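Local coordinates for transcription anti-terminator antagonist UpxZ (Bacteroides uniformis ATCC 8492, PDB 4EPZ), which probably counteracts transcription anti-termination and so helps regulate the synthesis of capsular polysaccharides in this gut bacterium, at residues Arg8-Gln13 with Glu59-Leu64; Trp110-Thr115 with Glu145-Phe150; Arg36-Val41 with Ala72-Asn77; Leu103-Leu108 with His125-Thr130. All coordinates share one frame; numbering follows the deposited sequence.

Interaction 1: residues Arg8-Gln13 with Glu59-Leu64; sequences RALELQ and EGNLCL
Q13 and N61 supply the polar part of this contact, in which one amide nitrogen serves two acceptors. Q13 NE2 donates to the side-chain oxygen N61 OD1 at 3.2 Å in a nearly straight bond, the N-H...O angle being 169°. The donor lies in the carbonyl plane of N61, on a lone pair, and the two amide groups are nearly coplanar, 12° apart. The same NE2 also reaches the backbone oxygen N61 O at 3.1 Å, in a more bent bond. Both acceptors lie close to the amide plane of Q13, as expected if each of its two N-H groups is used, which fixes the rotation of that amide. N61 is itself held by a bond from its ND2 to E57 O, one turn earlier on its own helix. An alanine in place of Q13 would probably leave N61 OD1 and N61 O without this shared donor and open a gap beside L64 CD2.

Van der Waals packing completes the contact. A9 CB points at the partner backbone, 3.8 Å from N61 O, and meets L62 CD2 at 4.2 Å; its small size fits the 5.3 Å between A9 CA and L62 CA. L10 CD2 comes within 3.6 Å of N61 OD1, and L64 CD2 packs on Q13 CD at 3.9 Å.

The axes of these segments of helices 5-20 and 56-72 approach to 8.6 Å at 36°. Helix 32-49 lies against L12 and L62, while helix 102-115 packs on N61 and L64 through L103.

Interaction 2: residues Trp110-Thr115 with Glu145-Phe150; sequences WGYSET and EELRNF
F150 packs against three residues of 110-115, and its side chain can be followed outward from the backbone. Its CB lies at the edge of the Y112 ring, near the ring plane and 4.1 Å from CE2. CG stands anti to the carbonyl carbon (chi1 -72°), beside the backbone N; the ring beyond it has S113 CB over the centre of one face, in a CH-pi contact. At the tip, F150 CZ stands over a face of the W110 indole, 3.8 Å from CZ3 and offset toward the rim. The rings form a T-shaped pair, F150 giving its edge to the W110 six-membered ring, with planes at 68° and centroids 5.3 Å apart. S113 OG bonds to W110 O at 2.7 Å within its own helix.

Two contacts flank the phenyl ring. L147 CD1 meets Y112 CD2 at 3.8 Å. A water accepts from W110 NE1 at 2.8 Å and donates to E146 OE1 at 2.5 Å, bridging the helices; E146 OE2 bonds to Y21 OH.

The two segments run almost parallel, 10° apart. Helix 56-72 packs on W110 through L64, L67, M68 and N71, and helix 118-129 touches both Y112 and L147.

Interaction 3: residues Arg36-Val41 with Ala72-Asn77; sequences RLNKEV and ATIYDN
T73 OG1 donates to N38 O at 2.7 Å, the first of the hydrogen bonds that tie this loop to helix 32-49, approaching from above the carbonyl plane, 40° out of it. Setting OG1 anti to the backbone N (chi1 -174°) turns the hydroxyl to that oxygen. The same OG1 receives a weak bond from Y75 N at 3.3 Å.

N38 OD1 is gripped twice. I74 N donates to it at 3.0 Å, and a water does so at 2.8 Å while also donating to A72 O at 3.1 Å. T73 is the first residue beyond helix 56-72 to leave helical torsions, so N38 receives the chain just where that helix gives way to the loop before helix 80-92. N38 ND2 bonds to F34 O on its own helix. An alanine at N38 would probably leave I74 N without its acceptor and the water with A72 O alone of its two acceptors here.

Packing contacts accompany these bonds. I74 CG1 lies 3.4 Å from N38 OD1 and stands over the centre of the Y75 ring. Y75 CE2 reaches N38 CB at 3.6 Å, with K39 N at the ring edge. V41 CG1 packs on T73 CB at 4.1 Å.

Interaction 4: residues Leu103-Leu108 with His125-Thr130; sequences LKMRLL and HQLIET
M105, a selenomethionine in this crystal, runs past L127 in the opposite direction, its CB 3.9 Å from L127 CD1 and its SE 4.0 Å from L127 CB. CG stands anti to the backbone N (chi1 179°), and a bend at chi2 of 67° places SE beside the leucine. From there the terminal CE touches I128, with CG1 and CD1 of that residue both at 3.6 Å. The long, flexible side chain thus spans two consecutive residues of the partner helix.

L127 makes the complementary approach. Its CD1 reaches the backbone of the other helix, 3.7 Å from M105 N, and also meets L108 CD1 at 4.0 Å, where the two leucines cross at about a right angle. One methyl group therefore touches both M105 and L108, which are three residues apart and face the partner on successive turns, and it also brushes K104 CB. No hydrogen bond crosses between the segments. The polar end of K104 turns to L98 O.

Near the end of the second segment, T130 OG1 bonds to L127 O at 2.6 Å in the carbonyl plane, and T130 N donates to the same oxygen, so two donors meet at that carbonyl oxygen.

I143 touches M105 and I144 touches I128, both from helix 138-152. The segment axes come within 10.3 Å, and the angle of 149° between their directions describes an antiparallel pair. Helices 102-115 and 118-129 follow each other in sequence, so this is the apolar interface of a helical hairpin in an all-helical fold.

Along the chain, interactions 1 and 3 interlock: their segments alternate over helices 5-20, 32-49 and 56-72 and the loop that follows, with centres 16 Å apart, and L12 CD1 lies 3.8 Å from V41 O. Interactions 2 and 4 come later, share helix 102-115, and also alternate, with centres only 11 Å apart; L147 CD2 packs on M105 CE at 4.0 Å. Helix 102-115 joins the two groups, since L64 of interaction 1 touches W110 of interaction 2 and R106 and L107 of interaction 4. Interactions 3 and 4 are about 27 Å apart between centres and do not touch. Packing through helix 102-115 thus connects the early and late helices of this all-helical chain.

Interaction 1: residues Arg8-Gln13 with Glu59-Leu64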
# COMPACT_ATOMS: atom_id res chain seq x y z
N ARG A 8 -1.87 -12.67 -9.38
CA ARG A 8 -0.56 -12.03 -9.34
C ARG A 8 -0.58 -10.85 -8.35
O ARG A 8 0.34 -10.68 -7.56
CB ARG A 8 -0.17 -11.55 -10.76
CG ARG A 8 0.22 -12.68 -11.72
CD ARG A 8 0.34 -12.18 -13.17
NE ARG A 8 1.45 -11.23 -13.33
CZ ARG A 8 1.60 -10.40 -14.35
NH1 ARG A 8 0.72 -10.39 -15.34
NH2 ARG A 8 2.62 -9.56 -14.38
N ALA A 9 -1.63 -10.02 -8.41
CA ALA A 9 -1.74 -8.86 -7.50
C ALA A 9 -1.88 -9.30 -6.05
O ALA A 9 -1.25 -8.71 -5.16
CB ALA A 9 -2.93 -7.98 -7.89
N LEU A 10 -2.72 -10.32 -5.79
CA LEU A 10 -2.89 -10.77 -4.42
C LEU A 10 -1.60 -11.38 -3.90
O LEU A 10 -1.29 -11.20 -2.73
CB LEU A 10 -4.07 -11.74 -4.28
CG LEU A 10 -5.45 -11.17 -4.70
CD1 LEU A 10 -6.50 -12.27 -4.74
CD2 LEU A 10 -5.88 -9.97 -3.81
N GLU A 11 -0.83 -12.09 -4.78
CA GLU A 11 0.46 -12.70 -4.42
C GLU A 11 1.44 -11.60 -4.03
O GLU A 11 2.08 -11.70 -3.00
CB GLU A 11 1.02 -13.52 -5.58
CG GLU A 11 0.52 -14.94 -5.69
CD GLU A 11 0.89 -15.68 -6.96
OE1 GLU A 11 1.81 -15.23 -7.69
OE2 GLU A 11 0.27 -16.73 -7.22
N LEU A 12 1.50 -10.53 -4.84
CA LEU A 12 2.36 -9.38 -4.58
C LEU A 12 1.94 -8.69 -3.28
O LEU A 12 2.82 -8.33 -2.51
CB LEU A 12 2.35 -8.37 -5.74
CG LEU A 12 3.31 -7.18 -5.59
CD1 LEU A 12 4.78 -7.64 -5.27
CD2 LEU A 12 3.30 -6.31 -6.86
N GLN A 13 0.63 -8.48 -3.03
CA GLN A 13 0.21 -7.86 -1.76
C GLN A 13 0.73 -8.67 -0.55
O GLN A 13 1.24 -8.07 0.40
CB GLN A 13 -1.32 -7.80 -1.66
CG GLN A 13 -1.92 -6.70 -2.49
CD GLN A 13 -3.42 -6.79 -2.47
OE1 GLN A 13 -4.03 -7.28 -1.52
NE2 GLN A 13 -4.05 -6.33 -3.52
N GLU A 59 -8.67 -3.17 -10.59
CA GLU A 59 -7.79 -2.00 -10.61
C GLU A 59 -7.35 -1.61 -9.16
O GLU A 59 -6.17 -1.38 -8.96
CB GLU A 59 -8.48 -0.83 -11.35
CG GLU A 59 -7.64 0.46 -11.47
CD GLU A 59 -6.37 0.47 -12.31
OE1 GLU A 59 -5.92 -0.61 -12.78
OE2 GLU A 59 -5.85 1.58 -12.56
N GLY A 60 -8.27 -1.60 -8.18
CA GLY A 60 -7.90 -1.34 -6.79
C GLY A 60 -6.86 -2.32 -6.28
O GLY A 60 -5.89 -1.93 -5.63
N ASN A 61 -7.06 -3.63 -6.53
CA ASN A 61 -6.13 -4.65 -6.05
C ASN A 61 -4.77 -4.52 -6.74
O ASN A 61 -3.74 -4.71 -6.09
CB ASN A 61 -6.71 -6.04 -6.29
CG ASN A 61 -7.66 -6.38 -5.18
OD1 ASN A 61 -7.22 -6.61 -4.05
ND2 ASN A 61 -8.96 -6.37 -5.44
N LEU A 62 -4.78 -4.24 -8.07
CA LEU A 62 -3.53 -4.02 -8.81
C LEU A 62 -2.76 -2.83 -8.22
O LEU A 62 -1.55 -2.93 -7.94
CB LEU A 62 -3.85 -3.75 -10.28
CG LEU A 62 -4.08 -4.93 -11.21
CD1 LEU A 62 -4.54 -4.42 -12.59
CD2 LEU A 62 -2.76 -5.73 -11.41
N CYS A 63 -3.45 -1.69 -8.04
CA CYS A 63 -2.83 -0.48 -7.49
C CYS A 63 -2.30 -0.71 -6.11
O CYS A 63 -1.22 -0.24 -5.79
CB CYS A 63 -3.82 0.67 -7.51
SG CYS A 63 -4.10 1.29 -9.17
N LEU A 64 -3.10 -1.38 -5.25
CA LEU A 64 -2.63 -1.64 -3.90
C LEU A 64 -1.38 -2.52 -3.92
O LEU A 64 -0.41 -2.20 -3.24
CB LEU A 64 -3.72 -2.28 -3.04
CG LEU A 64 -3.28 -2.58 -1.59
CD1 LEU A 64 -2.90 -1.30 -0.84
CD2 LEU A 64 -4.37 -3.36 -0.85

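Interaction 2: residues Trp110-Thr115 with Glu145-Phe150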
# COMPACT_ATOMS: atom_id res chain seq x y z
N TRP A 110 -2.30 3.69 2.41
CA TRP A 110 -1.09 3.75 1.58
C TRP A 110 -1.04 5.02 0.74
O TRP A 110 0.03 5.62 0.59
CB TRP A 110 -0.98 2.51 0.70
CG TRP A 110 -0.43 1.37 1.47
CD1 TRP A 110 -1.14 0.37 2.07
CD2 TRP A 110 0.92 1.25 1.94
NE1 TRP A 110 -0.29 -0.44 2.79
CE2 TRP A 110 0.98 0.08 2.74
CE3 TRP A 110 2.11 1.96 1.69
CZ2 TRP A 110 2.18 -0.37 3.32
CZ3 TRP A 110 3.29 1.51 2.26
CH2 TRP A 110 3.31 0.38 3.09
N GLY A 111 -2.18 5.45 0.20
CA GLY A 111 -2.24 6.68 -0.59
C GLY A 111 -1.91 7.89 0.28
O GLY A 111 -1.10 8.75 -0.11
N TYR A 112 -2.43 7.92 1.51
CA TYR A 112 -2.08 9.00 2.46
C TYR A 112 -0.57 8.99 2.76
O TYR A 112 0.07 10.05 2.85
CB TYR A 112 -2.89 8.83 3.77
CG TYR A 112 -2.42 9.72 4.90
CD1 TYR A 112 -2.75 11.08 4.91
CD2 TYR A 112 -1.67 9.21 5.95
CE1 TYR A 112 -2.32 11.91 5.95
CE2 TYR A 112 -1.20 10.04 6.97
CZ TYR A 112 -1.56 11.38 6.98
OH TYR A 112 -1.15 12.18 8.02
N SER A 113 0.03 7.79 2.94
CA SER A 113 1.45 7.75 3.28
C SER A 113 2.35 8.38 2.22
O SER A 113 3.45 8.85 2.54
CB SER A 113 1.90 6.31 3.47
OG SER A 113 2.12 5.64 2.23
N GLU A 114 1.89 8.37 0.97
CA GLU A 114 2.65 8.90 -0.17
C GLU A 114 2.40 10.37 -0.43
O GLU A 114 3.23 11.02 -1.05
CB GLU A 114 2.29 8.15 -1.45
CG GLU A 114 2.84 6.73 -1.48
CD GLU A 114 4.33 6.59 -1.68
OE1 GLU A 114 4.97 7.55 -2.18
OE2 GLU A 114 4.88 5.53 -1.30
N THR A 115 1.26 10.89 0.02
CA THR A 115 0.84 12.25 -0.31
C THR A 115 0.70 13.18 0.87
O THR A 115 0.77 14.42 0.67
CB THR A 115 -0.57 12.17 -0.97
OG1 THR A 115 -1.50 11.56 -0.05
CG2 THR A 115 -0.56 11.36 -2.29
N GLU A 145 -2.94 0.64 12.92
CA GLU A 145 -1.58 0.84 13.42
C GLU A 145 -0.73 1.49 12.33
O GLU A 145 -0.01 2.46 12.59
CB GLU A 145 -0.99 -0.51 13.89
CG GLU A 145 0.35 -0.41 14.59
CD GLU A 145 0.98 -1.74 14.95
OE1 GLU A 145 0.24 -2.74 15.11
OE2 GLU A 145 2.23 -1.80 15.06
N GLU A 146 -0.83 0.99 11.09
CA GLU A 146 -0.06 1.53 9.96
C GLU A 146 -0.40 3.00 9.70
O GLU A 146 0.51 3.84 9.57
CB GLU A 146 -0.28 0.68 8.70
CG GLU A 146 0.46 -0.65 8.80
CD GLU A 146 0.08 -1.73 7.80
OE1 GLU A 146 -0.47 -1.37 6.73
OE2 GLU A 146 0.36 -2.92 8.05
N LEU A 147 -1.70 3.31 9.68
CA LEU A 147 -2.18 4.69 9.49
C LEU A 147 -1.64 5.59 10.61
O LEU A 147 -1.11 6.67 10.30
CB LEU A 147 -3.70 4.75 9.48
CG LEU A 147 -4.30 6.17 9.34
CD1 LEU A 147 -3.80 6.89 8.06
CD2 LEU A 147 -5.83 6.12 9.43
N ARG A 148 -1.76 5.15 11.87
CA ARG A 148 -1.26 5.96 12.97
C ARG A 148 0.25 6.23 12.84
O ARG A 148 0.68 7.37 13.06
CB ARG A 148 -1.57 5.31 14.32
CG ARG A 148 -1.29 6.26 15.50
CD ARG A 148 -1.36 5.59 16.84
NE ARG A 148 -0.38 4.51 16.98
CZ ARG A 148 -0.70 3.22 16.94
NH1 ARG A 148 -1.96 2.83 16.77
NH2 ARG A 148 0.25 2.29 17.06
N ASN A 149 1.04 5.21 12.43
CA ASN A 149 2.48 5.37 12.26
C ASN A 149 2.79 6.38 11.14
O ASN A 149 3.69 7.20 11.30
CB ASN A 149 3.15 4.03 12.02
CG ASN A 149 3.30 3.21 13.29
OD1 ASN A 149 3.53 3.74 14.39
ND2 ASN A 149 3.22 1.89 13.18
N PHE A 150 2.02 6.34 10.02
CA PHE A 150 2.25 7.32 8.94
C PHE A 150 1.94 8.74 9.44
O PHE A 150 2.68 9.68 9.15
CB PHE A 150 1.38 6.97 7.71
CG PHE A 150 1.85 5.74 6.96
CD1 PHE A 150 3.20 5.57 6.63
CD2 PHE A 150 0.93 4.81 6.48
CE1 PHE A 150 3.62 4.44 5.93
CE2 PHE A 150 1.36 3.69 5.75
CZ PHE A 150 2.70 3.52 5.48
O HOH W 1 -0.48 -2.63 4.60

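Interaction 3: residues Arg36-Val41 with Ala72-Asn77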
# COMPACT_ATOMS: atom_id res chain seq x y z
N ARG A 36 17.14 -11.82 -2.49
CA ARG A 36 16.24 -12.62 -3.35
C ARG A 36 14.77 -12.17 -3.18
O ARG A 36 14.09 -11.92 -4.18
CB ARG A 36 16.39 -14.12 -3.01
CG ARG A 36 16.00 -15.10 -4.11
CD ARG A 36 14.68 -15.83 -3.86
NE ARG A 36 14.52 -16.32 -2.49
CZ ARG A 36 13.46 -16.08 -1.73
NH1 ARG A 36 12.43 -15.38 -2.20
NH2 ARG A 36 13.40 -16.55 -0.49
N LEU A 37 14.30 -12.04 -1.91
CA LEU A 37 12.95 -11.60 -1.55
C LEU A 37 12.72 -10.14 -1.96
O LEU A 37 11.65 -9.81 -2.48
CB LEU A 37 12.70 -11.78 -0.05
CG LEU A 37 11.23 -11.59 0.41
CD1 LEU A 37 10.29 -12.60 -0.26
CD2 LEU A 37 11.11 -11.74 1.92
N ASN A 38 13.71 -9.25 -1.70
CA ASN A 38 13.58 -7.86 -2.11
C ASN A 38 13.54 -7.76 -3.61
O ASN A 38 12.79 -6.93 -4.14
CB ASN A 38 14.70 -6.99 -1.55
CG ASN A 38 14.40 -6.50 -0.19
OD1 ASN A 38 13.72 -5.49 -0.01
ND2 ASN A 38 14.85 -7.24 0.80
N LYS A 39 14.34 -8.61 -4.30
CA LYS A 39 14.43 -8.64 -5.76
C LYS A 39 13.13 -9.16 -6.35
O LYS A 39 12.63 -8.60 -7.32
CB LYS A 39 15.64 -9.50 -6.23
CG LYS A 39 15.84 -9.60 -7.75
CD LYS A 39 16.12 -8.25 -8.44
CE LYS A 39 16.57 -8.41 -9.87
NZ LYS A 39 17.97 -8.89 -9.97
N GLU A 40 12.59 -10.24 -5.78
CA GLU A 40 11.36 -10.83 -6.27
C GLU A 40 10.19 -9.84 -6.16
O GLU A 40 9.37 -9.77 -7.08
CB GLU A 40 11.01 -12.11 -5.56
CG GLU A 40 9.90 -12.83 -6.30
CD GLU A 40 9.49 -14.20 -5.81
OE1 GLU A 40 10.26 -14.82 -5.03
OE2 GLU A 40 8.39 -14.65 -6.20
N VAL A 41 10.10 -9.10 -5.03
CA VAL A 41 9.04 -8.09 -4.87
C VAL A 41 9.21 -7.00 -5.96
O VAL A 41 8.23 -6.63 -6.60
CB VAL A 41 8.95 -7.51 -3.44
CG1 VAL A 41 8.05 -6.27 -3.38
CG2 VAL A 41 8.45 -8.57 -2.44
N ALA A 72 7.71 -1.78 -0.28
CA ALA A 72 8.34 -2.89 0.45
C ALA A 72 9.80 -3.13 0.02
O ALA A 72 10.66 -3.37 0.87
CB ALA A 72 7.56 -4.18 0.24
N THR A 73 10.06 -3.13 -1.29
CA THR A 73 11.40 -3.47 -1.79
C THR A 73 12.42 -2.35 -1.51
O THR A 73 12.10 -1.17 -1.70
CB THR A 73 11.38 -3.86 -3.29
OG1 THR A 73 12.70 -4.31 -3.65
CG2 THR A 73 10.94 -2.70 -4.22
N ILE A 74 13.67 -2.75 -1.15
CA ILE A 74 14.76 -1.79 -0.91
C ILE A 74 15.30 -1.25 -2.22
O ILE A 74 15.97 -0.21 -2.25
CB ILE A 74 15.93 -2.44 -0.10
CG1 ILE A 74 16.47 -3.71 -0.82
CG2 ILE A 74 15.50 -2.70 1.33
CD1 ILE A 74 17.87 -4.22 -0.44
N TYR A 75 15.07 -2.01 -3.31
CA TYR A 75 15.63 -1.66 -4.61
C TYR A 75 14.87 -0.52 -5.27
O TYR A 75 13.64 -0.43 -5.18
CB TYR A 75 15.68 -2.90 -5.49
CG TYR A 75 16.62 -3.94 -4.94
CD1 TYR A 75 17.95 -3.63 -4.65
CD2 TYR A 75 16.19 -5.24 -4.71
CE1 TYR A 75 18.82 -4.59 -4.11
CE2 TYR A 75 17.06 -6.22 -4.21
CZ TYR A 75 18.37 -5.89 -3.93
OH TYR A 75 19.22 -6.84 -3.43
N ASP A 76 15.62 0.39 -5.90
CA ASP A 76 15.11 1.60 -6.56
C ASP A 76 16.03 1.88 -7.70
O ASP A 76 17.20 2.17 -7.44
CB ASP A 76 15.04 2.78 -5.57
CG ASP A 76 14.45 4.10 -6.11
OD1 ASP A 76 14.26 4.22 -7.34
OD2 ASP A 76 14.20 5.01 -5.29
N ASN A 77 15.54 1.73 -8.94
CA ASN A 77 16.35 1.98 -10.15
C ASN A 77 16.36 3.47 -10.56
O ASN A 77 16.75 3.78 -11.69
CB ASN A 77 15.78 1.12 -11.30
CG ASN A 77 14.47 1.64 -11.88
OD1 ASN A 77 13.76 2.45 -11.26
ND2 ASN A 77 14.14 1.20 -13.08
O HOH W 2 13.03 -4.57 2.56

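Interaction 4: residues Leu103-Leu108 with His125-Thr130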
# COMPACT_ATOMS: atom_id res chain seq x y z
N LEU A 103 -9.96 -3.37 1.30
CA LEU A 103 -9.17 -2.88 0.17
C LEU A 103 -9.14 -1.35 0.15
O LEU A 103 -8.06 -0.73 -0.00
CB LEU A 103 -9.80 -3.40 -1.13
CG LEU A 103 -9.22 -2.81 -2.43
CD1 LEU A 103 -7.70 -3.14 -2.62
CD2 LEU A 103 -10.07 -3.27 -3.63
N LYS A 104 -10.33 -0.74 0.28
CA LYS A 104 -10.46 0.73 0.21
C LYS A 104 -9.70 1.34 1.38
O LYS A 104 -8.95 2.31 1.18
CB LYS A 104 -11.93 1.16 0.18
CG LYS A 104 -12.03 2.67 -0.10
CD LYS A 104 -13.47 3.09 -0.30
CE LYS A 104 -13.46 4.50 -0.84
NZ LYS A 104 -14.83 4.96 -1.19
N MSE A 105 -9.83 0.74 2.57
CA MSE A 105 -9.08 1.24 3.74
C MSE A 105 -7.55 1.21 3.48
O MSE A 105 -6.84 2.17 3.76
CB MSE A 105 -9.40 0.38 4.97
CG MSE A 105 -8.64 0.84 6.21
SE MSE A 105 -9.27 2.62 6.80
CE MSE A 105 -7.73 2.86 8.07
N ARG A 106 -7.07 0.10 2.94
CA ARG A 106 -5.63 -0.05 2.64
C ARG A 106 -5.19 0.96 1.57
O ARG A 106 -4.13 1.55 1.71
CB ARG A 106 -5.32 -1.49 2.21
CG ARG A 106 -5.45 -2.44 3.42
CD ARG A 106 -5.47 -3.87 2.96
NE ARG A 106 -5.15 -4.78 4.07
CZ ARG A 106 -5.19 -6.11 3.97
NH1 ARG A 106 -5.59 -6.69 2.84
NH2 ARG A 106 -4.87 -6.87 5.01
N LEU A 107 -6.03 1.21 0.56
CA LEU A 107 -5.66 2.17 -0.48
C LEU A 107 -5.62 3.60 0.11
O LEU A 107 -4.73 4.40 -0.21
CB LEU A 107 -6.64 2.12 -1.64
CG LEU A 107 -6.48 0.94 -2.58
CD1 LEU A 107 -7.74 0.82 -3.47
CD2 LEU A 107 -5.26 1.14 -3.51
N LEU A 108 -6.61 3.92 0.95
CA LEU A 108 -6.62 5.26 1.59
C LEU A 108 -5.39 5.44 2.46
O LEU A 108 -4.78 6.51 2.41
CB LEU A 108 -7.86 5.48 2.45
CG LEU A 108 -9.22 5.61 1.73
CD1 LEU A 108 -10.34 5.30 2.72
CD2 LEU A 108 -9.38 7.04 1.13
N HIS A 125 -10.27 7.63 8.55
CA HIS A 125 -10.83 7.62 9.92
C HIS A 125 -12.35 7.39 9.92
O HIS A 125 -12.85 6.76 10.85
CB HIS A 125 -10.47 8.89 10.68
CG HIS A 125 -9.06 8.84 11.17
ND1 HIS A 125 -8.70 8.00 12.22
CD2 HIS A 125 -7.95 9.41 10.67
CE1 HIS A 125 -7.39 8.14 12.36
NE2 HIS A 125 -6.90 9.00 11.46
N GLN A 126 -13.07 7.84 8.89
CA GLN A 126 -14.51 7.62 8.78
C GLN A 126 -14.80 6.13 8.58
O GLN A 126 -15.77 5.61 9.13
CB GLN A 126 -15.13 8.46 7.65
CG GLN A 126 -15.29 9.94 8.01
CD GLN A 126 -15.91 10.75 6.89
OE1 GLN A 126 -15.42 10.76 5.76
NE2 GLN A 126 -16.97 11.48 7.20
N LEU A 127 -13.94 5.43 7.80
CA LEU A 127 -14.10 4.00 7.58
C LEU A 127 -13.87 3.25 8.89
O LEU A 127 -14.65 2.35 9.26
CB LEU A 127 -13.12 3.49 6.52
CG LEU A 127 -13.65 3.18 5.15
CD1 LEU A 127 -12.61 2.44 4.36
CD2 LEU A 127 -14.99 2.38 5.21
N ILE A 128 -12.84 3.66 9.64
CA ILE A 128 -12.53 3.04 10.93
C ILE A 128 -13.75 3.11 11.86
O ILE A 128 -14.10 2.12 12.51
CB ILE A 128 -11.27 3.68 11.61
CG1 ILE A 128 -9.99 3.32 10.84
CG2 ILE A 128 -11.12 3.20 13.08
CD1 ILE A 128 -8.68 4.15 11.31
N GLU A 129 -14.40 4.29 11.91
CA GLU A 129 -15.57 4.55 12.76
C GLU A 129 -16.73 3.59 12.45
O GLU A 129 -17.61 3.41 13.28
CB GLU A 129 -16.07 6.00 12.58
CG GLU A 129 -15.23 7.08 13.25
CD GLU A 129 -15.55 8.48 12.75
OE1 GLU A 129 -16.75 8.80 12.57
OE2 GLU A 129 -14.59 9.25 12.52
N THR A 130 -16.74 2.98 11.25
CA THR A 130 -17.83 2.06 10.88
C THR A 130 -17.59 0.65 11.47
O THR A 130 -18.51 -0.17 11.47
CB THR A 130 -18.04 1.97 9.38
OG1 THR A 130 -16.97 1.24 8.76
CG2 THR A 130 -18.30 3.33 8.73